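Side-chain contacts in piwi domain-containing protein (Vanderwaltozyma polyspora, PDB 5THE), which is an Argonaute whose C-terminal lobe holds the 5' end of a guide RNA and probably takes part in RNA-directed cleavage of target RNA: residues A[84-89]-A[197-202]; A[94-99]-A[120-125]; A[206-209]-A[214-217]. All coordinates share one frame; numbering follows the deposited sequence.

Contact 1: residues A[84-89]-A[197-202]; sequences INNANT and SAVYDR. With nucleotides of chain B.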
ATOM      1  N   ILE A  84      -1.668  14.311 -21.981  1.00 28.09           N
ATOM      2  CA  ILE A  84      -3.026  13.884 -22.297  1.00 25.51           C
ATOM      3  C   ILE A  84      -3.892  15.137 -22.225  1.00 32.54           C
ATOM      4  O   ILE A  84      -4.185  15.648 -21.143  1.00 24.74           O
ATOM      5  CB  ILE A  84      -3.512  12.792 -21.346  1.00 23.49           C
ATOM      6  CG1 ILE A  84      -2.541  11.594 -21.385  1.00 21.98           C
ATOM      7  CG2 ILE A  84      -4.943  12.369 -21.719  1.00 24.31           C
ATOM      8  CD1 ILE A  84      -2.485  10.821 -22.745  1.00 18.28           C
ATOM      9  N   ASN A  85      -4.267  15.662 -23.390  1.00 25.86           N
ATOM     10  CA  ASN A  85      -5.050  16.891 -23.436  1.00 28.06           C
ATOM     11  C   ASN A  85      -6.527  16.524 -23.300  1.00 27.36           C
ATOM     12  O   ASN A  85      -7.262  16.399 -24.283  1.00 24.02           O
ATOM     13  CB  ASN A  85      -4.777  17.643 -24.730  1.00 29.82           C
ATOM     14  CG  ASN A  85      -5.521  18.955 -24.789  1.00 34.01           C
ATOM     15  OD1 ASN A  85      -5.693  19.608 -23.769  1.00 27.77           O
ATOM     16  ND2 ASN A  85      -5.966  19.349 -25.982  1.00 27.31           N
ATOM     17  N   ASN A  86      -6.971  16.321 -22.058  1.00 27.08           N
ATOM     18  CA  ASN A  86      -8.367  15.938 -21.843  1.00 24.97           C
ATOM     19  C   ASN A  86      -9.250  17.177 -21.645  1.00 26.82           C
ATOM     20  O   ASN A  86      -9.952  17.332 -20.652  1.00 26.43           O
ATOM     21  CB  ASN A  86      -8.494  14.941 -20.688  1.00 21.64           C
ATOM     22  CG  ASN A  86      -7.846  15.432 -19.395  1.00 26.62           C
ATOM     23  OD1 ASN A  86      -6.888  16.198 -19.418  1.00 26.73           O
ATOM     24  ND2 ASN A  86      -8.370  14.977 -18.262  1.00 23.87           N
ATOM     25  N   ALA A  87      -9.202  18.060 -22.650  1.00 30.47           N
ATOM     26  CA  ALA A  87     -10.119  19.183 -22.807  1.00 27.33           C
ATOM     27  C   ALA A  87     -10.453  19.321 -24.291  1.00 33.06           C
ATOM     28  O   ALA A  87      -9.863  18.646 -25.141  1.00 29.48           O
ATOM     29  CB  ALA A  87      -9.520  20.485 -22.271  1.00 24.42           C
ATOM     30  N   ASN A  88     -11.404  20.200 -24.609  1.00 30.63           N
ATOM     31  CA  ASN A  88     -11.797  20.406 -26.000  1.00 26.75           C
ATOM     32  C   ASN A  88     -11.065  21.565 -26.659  1.00 28.13           C
ATOM     33  O   ASN A  88     -11.367  21.892 -27.809  1.00 31.51           O
ATOM     34  CB  ASN A  88     -13.314  20.622 -26.115  1.00 28.50           C
ATOM     35  CG  ASN A  88     -14.101  19.412 -25.679  1.00 28.01           C
ATOM     36  OD1 ASN A  88     -13.603  18.292 -25.734  1.00 31.12           O
ATOM     37  ND2 ASN A  88     -15.330  19.623 -25.244  1.00 22.60           N
ATOM     38  N   THR A  89     -10.124  22.192 -25.966  1.00 27.86           N
ATOM     39  CA  THR A  89      -9.295  23.249 -26.522  1.00 32.29           C
ATOM     40  C   THR A  89      -7.864  22.756 -26.667  1.00 35.42           C
ATOM     41  O   THR A  89      -7.424  21.842 -25.962  1.00 32.78           O
ATOM     42  CB  THR A  89      -9.286  24.489 -25.626  1.00 35.26           C
ATOM     43  OG1 THR A  89      -8.797  24.124 -24.330  1.00 28.54           O
ATOM     44  CG2 THR A  89     -10.669  25.077 -25.494  1.00 30.93           C
ATOM     45  N   SER A 197     -11.805  10.763 -13.930  1.00 29.28           N
ATOM     46  CA  SER A 197     -11.622   9.337 -13.682  1.00 28.57           C
ATOM     47  C   SER A 197     -11.807   8.509 -14.949  1.00 26.50           C
ATOM     48  O   SER A 197     -11.143   7.479 -15.111  1.00 25.97           O
ATOM     49  CB  SER A 197     -12.565   8.873 -12.571  1.00 30.91           C
ATOM     50  OG  SER A 197     -13.903   9.188 -12.895  1.00 42.74           O
ATOM     51  N   ALA A 198     -12.666   8.947 -15.875  1.00 27.37           N
ATOM     52  CA  ALA A 198     -12.848   8.184 -17.106  1.00 30.93           C
ATOM     53  C   ALA A 198     -11.562   8.156 -17.913  1.00 29.08           C
ATOM     54  O   ALA A 198     -11.212   7.128 -18.506  1.00 26.66           O
ATOM     55  CB  ALA A 198     -13.986   8.767 -17.946  1.00 32.91           C
ATOM     56  N   VAL A 199     -10.848   9.285 -17.953  1.00 22.19           N
ATOM     57  CA  VAL A 199      -9.581   9.328 -18.668  1.00 23.46           C
ATOM     58  C   VAL A 199      -8.510   8.566 -17.897  1.00 26.83           C
ATOM     59  O   VAL A 199      -7.772   7.760 -18.475  1.00 21.13           O
ATOM     60  CB  VAL A 199      -9.160  10.779 -18.935  1.00 20.60           C
ATOM     61  CG1 VAL A 199      -7.688  10.834 -19.220  1.00 17.79           C
ATOM     62  CG2 VAL A 199      -9.933  11.342 -20.145  1.00 20.01           C
ATOM     63  N   TYR A 200      -8.431   8.782 -16.575  1.00 19.45           N
ATOM     64  CA  TYR A 200      -7.420   8.093 -15.773  1.00 26.57           C
ATOM     65  C   TYR A 200      -7.623   6.580 -15.800  1.00 27.48           C
ATOM     66  O   TYR A 200      -6.659   5.816 -15.941  1.00 23.47           O
ATOM     67  CB  TYR A 200      -7.455   8.610 -14.337  1.00 20.66           C
ATOM     68  CG  TYR A 200      -6.523   7.910 -13.387  1.00 20.31           C
ATOM     69  CD1 TYR A 200      -6.942   6.803 -12.655  1.00 21.88           C
ATOM     70  CD2 TYR A 200      -5.219   8.375 -13.191  1.00 21.13           C
ATOM     71  CE1 TYR A 200      -6.081   6.169 -11.764  1.00 20.64           C
ATOM     72  CE2 TYR A 200      -4.363   7.750 -12.309  1.00 19.43           C
ATOM     73  CZ  TYR A 200      -4.790   6.656 -11.593  1.00 24.36           C
ATOM     74  OH  TYR A 200      -3.920   6.035 -10.708  1.00 25.76           O
ATOM     75  N   ASP A 201      -8.873   6.128 -15.628  1.00 24.71           N
ATOM     76  CA  ASP A 201      -9.165   4.695 -15.628  1.00 25.17           C
ATOM     77  C   ASP A 201      -8.714   4.054 -16.925  1.00 24.88           C
ATOM     78  O   ASP A 201      -8.076   2.995 -16.924  1.00 27.20           O
ATOM     79  CB  ASP A 201     -10.664   4.448 -15.434  1.00 30.21           C
ATOM     80  CG  ASP A 201     -11.140   4.777 -14.037  1.00 31.12           C
ATOM     81  OD1 ASP A 201     -10.295   5.049 -13.164  1.00 27.38           O
ATOM     82  OD2 ASP A 201     -12.366   4.741 -13.810  1.00 35.73           O
ATOM     83  N   ARG A 202      -9.042   4.695 -18.048  1.00 22.80           N
ATOM     84  CA  ARG A 202      -8.683   4.155 -19.346  1.00 27.83           C
ATOM     85  C   ARG A 202      -7.173   4.177 -19.562  1.00 25.76           C
ATOM     86  O   ARG A 202      -6.614   3.245 -20.150  1.00 28.00           O
ATOM     87  CB  ARG A 202      -9.402   4.942 -20.441  1.00 23.01           C
ATOM     88  CG  ARG A 202      -9.320   4.290 -21.797  1.00 25.84           C
ATOM     89  CD  ARG A 202     -10.244   3.098 -21.855  1.00 29.25           C
ATOM     90  NE  ARG A 202     -10.213   2.445 -23.154  1.00 31.71           N
ATOM     91  CZ  ARG A 202     -10.953   1.387 -23.475  1.00 33.29           C
ATOM     92  NH1 ARG A 202     -11.801   0.871 -22.596  1.00 31.22           N
ATOM     93  NH2 ARG A 202     -10.847   0.846 -24.676  1.00 30.08           N
TER
ATOM     94  OP3   U B   1      -1.430   6.487 -10.050  1.00 28.67           O
ATOM     95  P     U B   1      -0.526   7.529 -10.575  1.00 26.12           P
ATOM     96  OP1   U B   1      -0.029   7.127 -11.913  1.00 27.64           O
ATOM     97  OP2   U B   1       0.475   7.869  -9.550  1.00 26.89           O
ATOM     98  O5'   U B   1      -1.397   8.818 -10.842  1.00 24.30           O
ATOM     99  C5'   U B   1      -1.726   9.722  -9.796  1.00 20.42           C
ATOM    100  C4'   U B   1      -2.126  11.037 -10.392  1.00 24.69           C
ATOM    101  O4'   U B   1      -3.332  10.859 -11.193  1.00 21.82           O
ATOM    102  C3'   U B   1      -2.419  12.151  -9.397  1.00 24.45           C
ATOM    103  O3'   U B   1      -1.867  13.369  -9.897  1.00 24.54           O
ATOM    104  C2'   U B   1      -3.948  12.219  -9.381  1.00 22.96           C
ATOM    105  O2'   U B   1      -4.478  13.484  -9.047  1.00 25.30           O
ATOM    106  C1'   U B   1      -4.302  11.820 -10.815  1.00 22.35           C
ATOM    107  N1    U B   1      -5.641  11.208 -10.936  1.00 24.87           N
ATOM    108  C2    U B   1      -6.543  11.789 -11.793  1.00 30.37           C
ATOM    109  O2    U B   1      -6.249  12.759 -12.458  1.00 31.46           O
ATOM    110  N3    U B   1      -7.783  11.195 -11.857  1.00 32.54           N
ATOM    111  C4    U B   1      -8.194  10.081 -11.149  1.00 36.28           C
ATOM    112  O4    U B   1      -9.337   9.644 -11.313  1.00 41.56           O
ATOM    113  C5    U B   1      -7.209   9.536 -10.266  1.00 28.72           C
ATOM    114  C6    U B   1      -6.001  10.110 -10.187  1.00 25.99           C
TER

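Contact 2: residues A[94-99]-A[120-125]; sequences SMESEL and SGKPIL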
ATOM      1  N   SER A  94       2.228  28.232 -24.532  1.00 35.30           N
ATOM      2  CA  SER A  94       3.346  28.151 -23.603  1.00 36.33           C
ATOM      3  C   SER A  94       3.573  26.747 -23.039  1.00 36.07           C
ATOM      4  O   SER A  94       4.611  26.510 -22.406  1.00 32.58           O
ATOM      5  CB  SER A  94       3.124  29.131 -22.459  1.00 35.30           C
ATOM      6  OG  SER A  94       1.883  28.878 -21.822  1.00 41.13           O
ATOM      7  N   MET A  95       2.653  25.811 -23.261  1.00 36.60           N
ATOM      8  CA  MET A  95       2.725  24.530 -22.561  1.00 39.91           C
ATOM      9  C   MET A  95       3.948  23.735 -22.988  1.00 39.81           C
ATOM     10  O   MET A  95       4.587  23.075 -22.159  1.00 35.45           O
ATOM     11  CB  MET A  95       1.451  23.718 -22.812  1.00 35.35           C
ATOM     12  CG  MET A  95       1.399  22.374 -22.081  1.00 32.02           C
ATOM     13  SD  MET A  95       2.306  21.070 -22.947  1.00 36.65           S
ATOM     14  CE  MET A  95       1.175  20.670 -24.281  1.00 33.49           C
ATOM     15  N   GLU A  96       4.265  23.761 -24.283  1.00 45.75           N
ATOM     16  CA  GLU A  96       5.323  22.905 -24.802  1.00 41.66           C
ATOM     17  C   GLU A  96       6.643  23.170 -24.087  1.00 36.65           C
ATOM     18  O   GLU A  96       7.275  22.242 -23.572  1.00 27.54           O
ATOM     19  CB  GLU A  96       5.471  23.112 -26.305  1.00 44.45           C
ATOM     20  CG  GLU A  96       6.588  22.286 -26.911  1.00 57.54           C
ATOM     21  CD  GLU A  96       6.933  22.720 -28.322  1.00 67.16           C
ATOM     22  OE1 GLU A  96       6.036  23.234 -29.029  1.00 69.10           O
ATOM     23  OE2 GLU A  96       8.106  22.547 -28.719  1.00 70.87           O
ATOM     24  N   SER A  97       7.064  24.438 -24.026  1.00 34.28           N
ATOM     25  CA  SER A  97       8.327  24.748 -23.358  1.00 40.36           C
ATOM     26  C   SER A  97       8.186  24.695 -21.842  1.00 26.91           C
ATOM     27  O   SER A  97       9.142  24.345 -21.143  1.00 25.23           O
ATOM     28  CB  SER A  97       8.857  26.116 -23.810  1.00 37.78           C
ATOM     29  OG  SER A  97       7.905  27.132 -23.571  1.00 52.57           O
ATOM     30  N   GLU A  98       7.005  25.009 -21.313  1.00 23.41           N
ATOM     31  CA  GLU A  98       6.805  24.847 -19.880  1.00 28.28           C
ATOM     32  C   GLU A  98       6.931  23.386 -19.469  1.00 24.86           C
ATOM     33  O   GLU A  98       7.511  23.076 -18.423  1.00 28.21           O
ATOM     34  CB  GLU A  98       5.458  25.427 -19.463  1.00 32.97           C
ATOM     35  CG  GLU A  98       5.530  26.919 -19.151  1.00 37.54           C
ATOM     36  CD  GLU A  98       4.179  27.532 -18.815  1.00 50.14           C
ATOM     37  OE1 GLU A  98       3.190  26.781 -18.672  1.00 50.15           O
ATOM     38  OE2 GLU A  98       4.110  28.774 -18.698  1.00 59.74           O
ATOM     39  N   LEU A  99       6.431  22.473 -20.298  1.00 28.17           N
ATOM     40  CA  LEU A  99       6.569  21.055 -19.986  1.00 27.18           C
ATOM     41  C   LEU A  99       8.018  20.597 -20.111  1.00 26.11           C
ATOM     42  O   LEU A  99       8.489  19.824 -19.280  1.00 22.97           O
ATOM     43  CB  LEU A  99       5.650  20.227 -20.882  1.00 25.26           C
ATOM     44  CG  LEU A  99       5.665  18.707 -20.701  1.00 28.53           C
ATOM     45  CD1 LEU A  99       5.431  18.326 -19.235  1.00 26.89           C
ATOM     46  CD2 LEU A  99       4.599  18.079 -21.613  1.00 25.30           C
ATOM     47  N   SER A 120      15.314  13.452 -22.463  1.00 38.82           N
ATOM     48  CA  SER A 120      15.611  14.119 -23.725  1.00 41.35           C
ATOM     49  C   SER A 120      14.544  13.855 -24.783  1.00 38.06           C
ATOM     50  O   SER A 120      14.337  14.693 -25.666  1.00 40.66           O
ATOM     51  CB  SER A 120      16.991  13.690 -24.230  1.00 43.10           C
ATOM     52  OG  SER A 120      17.040  12.295 -24.455  1.00 42.52           O
ATOM     53  N   GLY A 121      13.849  12.720 -24.713  1.00 36.18           N
ATOM     54  CA  GLY A 121      12.744  12.485 -25.622  1.00 39.42           C
ATOM     55  C   GLY A 121      11.719  13.603 -25.552  1.00 44.19           C
ATOM     56  O   GLY A 121      11.264  13.958 -24.460  1.00 42.42           O
ATOM     57  N   LYS A 122      11.367  14.179 -26.698  1.00 38.42           N
ATOM     58  CA  LYS A 122      10.412  15.279 -26.728  1.00 34.94           C
ATOM     59  C   LYS A 122       9.050  14.825 -26.195  1.00 37.11           C
ATOM     60  O   LYS A 122       8.587  13.726 -26.529  1.00 35.69           O
ATOM     61  CB  LYS A 122      10.262  15.800 -28.159  1.00 41.55           C
ATOM     62  CG  LYS A 122       9.422  17.054 -28.291  1.00 47.50           C
ATOM     63  CD  LYS A 122      10.114  18.249 -27.631  1.00 53.70           C
ATOM     64  CE  LYS A 122       9.263  19.515 -27.747  1.00 57.39           C
ATOM     65  NZ  LYS A 122       9.867  20.688 -27.049  1.00 55.26           N
ATOM     66  N   PRO A 123       8.386  15.636 -25.368  1.00 33.65           N
ATOM     67  CA  PRO A 123       7.025  15.296 -24.928  1.00 37.56           C
ATOM     68  C   PRO A 123       6.059  15.143 -26.096  1.00 38.01           C
ATOM     69  O   PRO A 123       6.140  15.846 -27.105  1.00 36.75           O
ATOM     70  CB  PRO A 123       6.632  16.485 -24.040  1.00 34.77           C
ATOM     71  CG  PRO A 123       7.934  16.971 -23.493  1.00 33.82           C
ATOM     72  CD  PRO A 123       8.934  16.782 -24.625  1.00 33.55           C
ATOM     73  N   ILE A 124       5.118  14.223 -25.936  1.00 38.38           N
ATOM     74  CA  ILE A 124       4.163  13.880 -26.982  1.00 33.53           C
ATOM     75  C   ILE A 124       2.779  14.342 -26.559  1.00 31.82           C
ATOM     76  O   ILE A 124       2.338  14.065 -25.436  1.00 31.55           O
ATOM     77  CB  ILE A 124       4.174  12.373 -27.266  1.00 32.93           C
ATOM     78  CG1 ILE A 124       5.531  11.977 -27.846  1.00 37.74           C
ATOM     79  CG2 ILE A 124       3.009  12.003 -28.170  1.00 32.52           C
ATOM     80  CD1 ILE A 124       5.696  10.504 -27.990  1.00 45.72           C
ATOM     81  N   LEU A 125       2.094  15.031 -27.462  1.00 29.66           N
ATOM     82  CA  LEU A 125       0.757  15.546 -27.217  1.00 31.58           C
ATOM     83  C   LEU A 125      -0.270  14.583 -27.795  1.00 31.21           C
ATOM     84  O   LEU A 125      -0.181  14.199 -28.965  1.00 38.26           O
ATOM     85  CB  LEU A 125       0.594  16.940 -27.831  1.00 28.71           C
ATOM     86  CG  LEU A 125      -0.813  17.545 -27.741  1.00 33.79           C
ATOM     87  CD1 LEU A 125      -1.213  17.752 -26.297  1.00 31.07           C
ATOM     88  CD2 LEU A 125      -0.900  18.876 -28.497  1.00 30.66           C
TER

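Contact 3: residues A[206-209]-A[214-217]; sequences ITDL and LNSC. With nucleotides of chain B.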
ATOM      1  N   ILE A 206      -5.301   0.729 -20.312  1.00 21.93           N
ATOM      2  CA  ILE A 206      -4.454   0.496 -21.470  1.00 24.37           C
ATOM      3  C   ILE A 206      -3.026   0.210 -21.041  1.00 28.76           C
ATOM      4  O   ILE A 206      -2.407  -0.764 -21.483  1.00 27.64           O
ATOM      5  CB  ILE A 206      -4.517   1.704 -22.411  1.00 26.03           C
ATOM      6  CG1 ILE A 206      -5.910   1.812 -23.042  1.00 32.07           C
ATOM      7  CG2 ILE A 206      -3.447   1.613 -23.463  1.00 21.03           C
ATOM      8  CD1 ILE A 206      -6.176   3.202 -23.627  1.00 35.78           C
ATOM      9  N   THR A 207      -2.478   1.061 -20.174  1.00 25.42           N
ATOM     10  CA  THR A 207      -1.037   1.037 -19.963  1.00 27.36           C
ATOM     11  C   THR A 207      -0.625  -0.031 -18.956  1.00 28.66           C
ATOM     12  O   THR A 207       0.362  -0.740 -19.188  1.00 26.38           O
ATOM     13  CB  THR A 207      -0.564   2.420 -19.536  1.00 22.18           C
ATOM     14  OG1 THR A 207      -1.172   3.392 -20.400  1.00 24.79           O
ATOM     15  CG2 THR A 207       0.948   2.521 -19.662  1.00 19.08           C
ATOM     16  N   ASP A 208      -1.351  -0.162 -17.838  1.00 27.24           N
ATOM     17  CA  ASP A 208      -1.071  -1.259 -16.910  1.00 28.16           C
ATOM     18  C   ASP A 208      -1.556  -2.580 -17.488  1.00 34.32           C
ATOM     19  O   ASP A 208      -0.785  -3.530 -17.662  1.00 25.59           O
ATOM     20  CB  ASP A 208      -1.755  -1.054 -15.552  1.00 27.43           C
ATOM     21  CG  ASP A 208      -1.274   0.165 -14.782  1.00 32.08           C
ATOM     22  OD1 ASP A 208      -0.210   0.756 -15.098  1.00 30.15           O
ATOM     23  OD2 ASP A 208      -1.996   0.516 -13.817  1.00 26.90           O
ATOM     24  N   LEU A 209      -2.852  -2.660 -17.778  1.00 32.72           N
ATOM     25  CA  LEU A 209      -3.464  -3.965 -17.981  1.00 31.41           C
ATOM     26  C   LEU A 209      -3.175  -4.515 -19.379  1.00 32.49           C
ATOM     27  O   LEU A 209      -2.778  -5.675 -19.523  1.00 28.11           O
ATOM     28  CB  LEU A 209      -4.967  -3.866 -17.698  1.00 31.54           C
ATOM     29  CG  LEU A 209      -5.795  -5.143 -17.830  1.00 33.12           C
ATOM     30  CD1 LEU A 209      -6.948  -5.070 -16.878  1.00 32.09           C
ATOM     31  CD2 LEU A 209      -6.291  -5.310 -19.269  1.00 30.97           C
ATOM     32  N   LEU A 214       5.375   0.538 -17.516  1.00 25.12           N
ATOM     33  CA  LEU A 214       5.496   1.376 -16.329  1.00 27.40           C
ATOM     34  C   LEU A 214       5.065   2.802 -16.648  1.00 27.31           C
ATOM     35  O   LEU A 214       5.478   3.376 -17.657  1.00 28.39           O
ATOM     36  CB  LEU A 214       6.942   1.364 -15.823  1.00 24.43           C
ATOM     37  CG  LEU A 214       7.494   0.035 -15.309  1.00 28.38           C
ATOM     38  CD1 LEU A 214       8.847   0.292 -14.663  1.00 29.05           C
ATOM     39  CD2 LEU A 214       6.528  -0.631 -14.306  1.00 22.71           C
ATOM     40  N   ASN A 215       4.248   3.386 -15.776  1.00 26.23           N
ATOM     41  CA  ASN A 215       3.769   4.733 -16.033  1.00 24.72           C
ATOM     42  C   ASN A 215       3.294   5.355 -14.732  1.00 26.64           C
ATOM     43  O   ASN A 215       2.819   4.660 -13.835  1.00 23.78           O
ATOM     44  CB  ASN A 215       2.618   4.738 -17.060  1.00 19.76           C
ATOM     45  CG  ASN A 215       1.337   4.123 -16.505  1.00 22.91           C
ATOM     46  OD1 ASN A 215       0.391   4.837 -16.151  1.00 25.26           O
ATOM     47  ND2 ASN A 215       1.309   2.791 -16.403  1.00 20.20           N
ATOM     48  N   SER A 216       3.393   6.678 -14.665  1.00 19.60           N
ATOM     49  CA  SER A 216       2.757   7.468 -13.626  1.00 21.69           C
ATOM     50  C   SER A 216       2.003   8.617 -14.278  1.00 23.34           C
ATOM     51  O   SER A 216       2.379   9.106 -15.349  1.00 26.80           O
ATOM     52  CB  SER A 216       3.780   8.037 -12.614  1.00 19.24           C
ATOM     53  OG  SER A 216       4.560   7.009 -12.026  1.00 26.87           O
ATOM     54  N   CYS A 217       0.941   9.045 -13.620  1.00 23.51           N
ATOM     55  CA  CYS A 217       0.211  10.230 -14.023  1.00 24.05           C
ATOM     56  C   CYS A 217       0.540  11.400 -13.117  1.00 24.14           C
ATOM     57  O   CYS A 217       0.831  11.250 -11.930  1.00 23.70           O
ATOM     58  CB  CYS A 217      -1.296   9.998 -13.987  1.00 26.73           C
ATOM     59  SG  CYS A 217      -1.795   8.775 -15.160  1.00 28.31           S
TER
ATOM     60  OP3   U B   1      -1.430   6.487 -10.050  1.00 28.67           O
ATOM     61  P     U B   1      -0.526   7.529 -10.575  1.00 26.12           P
ATOM     62  OP1   U B   1      -0.029   7.127 -11.913  1.00 27.64           O
ATOM     63  OP2   U B   1       0.475   7.869  -9.550  1.00 26.89           O
ATOM     64  O5'   U B   1      -1.397   8.818 -10.842  1.00 24.30           O
ATOM     65  C5'   U B   1      -1.726   9.722  -9.796  1.00 20.42           C
ATOM     66  C4'   U B   1      -2.126  11.037 -10.392  1.00 24.69           C
ATOM     67  O4'   U B   1      -3.332  10.859 -11.193  1.00 21.82           O
ATOM     68  C3'   U B   1      -2.419  12.151  -9.397  1.00 24.45           C
ATOM     69  O3'   U B   1      -1.867  13.369  -9.897  1.00 24.54           O
ATOM     70  C2'   U B   1      -3.948  12.219  -9.381  1.00 22.96           C
ATOM     71  O2'   U B   1      -4.478  13.484  -9.047  1.00 25.30           O
ATOM     72  C1'   U B   1      -4.302  11.820 -10.815  1.00 22.35           C
ATOM     73  N1    U B   1      -5.641  11.208 -10.936  1.00 24.87           N
ATOM     74  C2    U B   1      -6.543  11.789 -11.793  1.00 30.37           C
ATOM     75  O2    U B   1      -6.249  12.759 -12.458  1.00 31.46           O
ATOM     76  N3    U B   1      -7.783  11.195 -11.857  1.00 32.54           N
ATOM     77  C4    U B   1      -8.194  10.081 -11.149  1.00 36.28           C
ATOM     78  O4    U B   1      -9.337   9.644 -11.313  1.00 41.56           O
ATOM     79  C5    U B   1      -7.209   9.536 -10.266  1.00 28.72           C
ATOM     80  C6    U B   1      -6.001  10.110 -10.187  1.00 25.99           C
TER

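Contact 1: residues A[84-89]-A[197-202]
The forked side chain of V199, on the first turn of helix 197-210, packs with one methyl against I84 and with the other against N86, where strand 77-85 runs out into a loop. This is the parallel-sheet, Rossmann-like MID domain of Argonaute, here with the first guide nucleotide bound on the same helix. V199 CG1 lies 4.0 Å from I84 CG2, and V199 CG2 lies 3.9 Å from N86 CB. With CG1 roughly anti to the backbone N (chi1 160°), CG1 faces I84 and CG2, beside the backbone N, faces N86, two residues on. I84 and V199 run past each other in opposite senses. The interface is small, 101 Å² over both sides, and wholly apolar, while the amide of N86 is used elsewhere: OD1 accepts from the backbone N of R193, and ND2 bonds to D196 OD2. The other carboxylate oxygen of D196 takes the backbone N of V199, so N86 and V199 are also joined through one aspartate. Further out, N85 steadies the turn that follows the strand. Its ND2 donates to T89 O over 2.9 Å, almost straight at 172° and within the amide plane of N85, while OD1 accepts from R192 NH1. One residue beyond V199 in the helix, Y200 serves the guide. The uracil of U1 of chain B lies over one face of its ring, with C5 3.5 Å above the plane near the ring centre. S197, one turn earlier, brings its CA to 3.3 Å from O4 of that base. At the far end of the tyrosine, Y200 OH donates a 2.6 Å hydrogen bond to OP3 of the U1 phosphate, which lies at the ring edge and in its plane.

Contact 2: residues A[94-99]-A[120-125]
The ammonium group of K122 is gripped by two carboxylates of helix 95-111: E96 within this contact and, one turn further on, D100. K122 NZ stands 3.1 Å from E96 OE2 in a salt bridge that is also a hydrogen bond, received on the anti lone pair, the one turned away from the other carboxylate oxygen. The two chains cross at about a right angle. E96 is extended, whereas K122 bends at chi2 (67°), which carries its end back to the helix; K122 CE consequently lies 3.4 Å from E96 OE2. Both residues are exposed, so this ionic link lies at the solvent side of the contact and is likely to be weakened by water. Beneath it the packing is apolar. L99, with CG anti to its backbone N (chi1 180°), points at P123 and sets CD2 3.5 Å from P123 CB; L99 CG lies 4.0 Å from P123 CG, so the leucine runs past one side of the pyrrolidine ring. If L99 were an alanine, CG and the methyl that meet P123 would be gone, and a gap would probably open between the helix and the proline, which has no other partner of this helix segment within 4.5 Å. A looser touch continues the apolar seam, M95 CE lying 4.3 Å from L125 CD1. Helix 95-111, which follows strand 77-85 in the chain, thereby covers the parallel sheet of the Rossmann-like MID domain and packs against the start of strand 124-127, paired in parallel with 77-85 through backbone bonds of I124 to A81 and F83. F83 of that strand touches both M95 and L125, and helix 220-223 adds W220 against M95 and L99 and F223 against L99.

Contact 3: residues A[206-209]-A[214-217]
N215 reaches from the start of strand 215-219 to helix 197-210, and each of its side-chain atoms can be followed to a partner. CB comes within 3.8 Å of T207 CG2. Next, CG lies between the backbone N and the carbonyl carbon (chi1 69°), and is 3.6 Å from the same methyl. At the tip, ND2 donates to D208 OD1 over 2.9 Å with an N-H...O angle of 147°; D208 OD1 is met nearly end-on and lies almost in the amide plane of N215, though the carboxylate and amide planes are turned 43° apart. ND2 also lies 3.3 Å from T207 CG2 and bonds to A213 O, while OD1 of N215 accepts from K204 NZ, so the amide's rotation is fixed from both ends. The pairing ties together the second half of a beta-alpha-beta unit, strand 185-191, helix 197-210 and strand 215-219, in the MID domain. D208 is itself shared, since its OD2 forms a salt bridge with R501 of helix 490-515. T207 OG1 turns to Y189 OH and L203 O. Two residues along the strand, the backbone N of C217 donates a 2.7 Å hydrogen bond to OP1 of the U1 phosphate of chain B.

How the contacts relate
Along the chain, contact 2 falls between the two halves of contact 1, and contact 3 follows both. All three reach one parallel sheet of the MID domain: contact 1 at the end of strand 77-85, contact 2 on its neighbour 124-127, and contact 3 on strand 215-219. Centres of contacts 1 and 3 are 14 Å apart, and those contacts share helix 197-210; Y200 CD2 and C217 SG touch at 4.0 Å. Contacts 1 and 2, centres 18 Å apart, meet where N85 CB packs on L125 CD1. Contacts 1 and 3 thus flank the guide's 5' nucleotide, whereas contact 2, about 12 Å from the RNA at its nearest atom, joins helix 95-111 to that sheet.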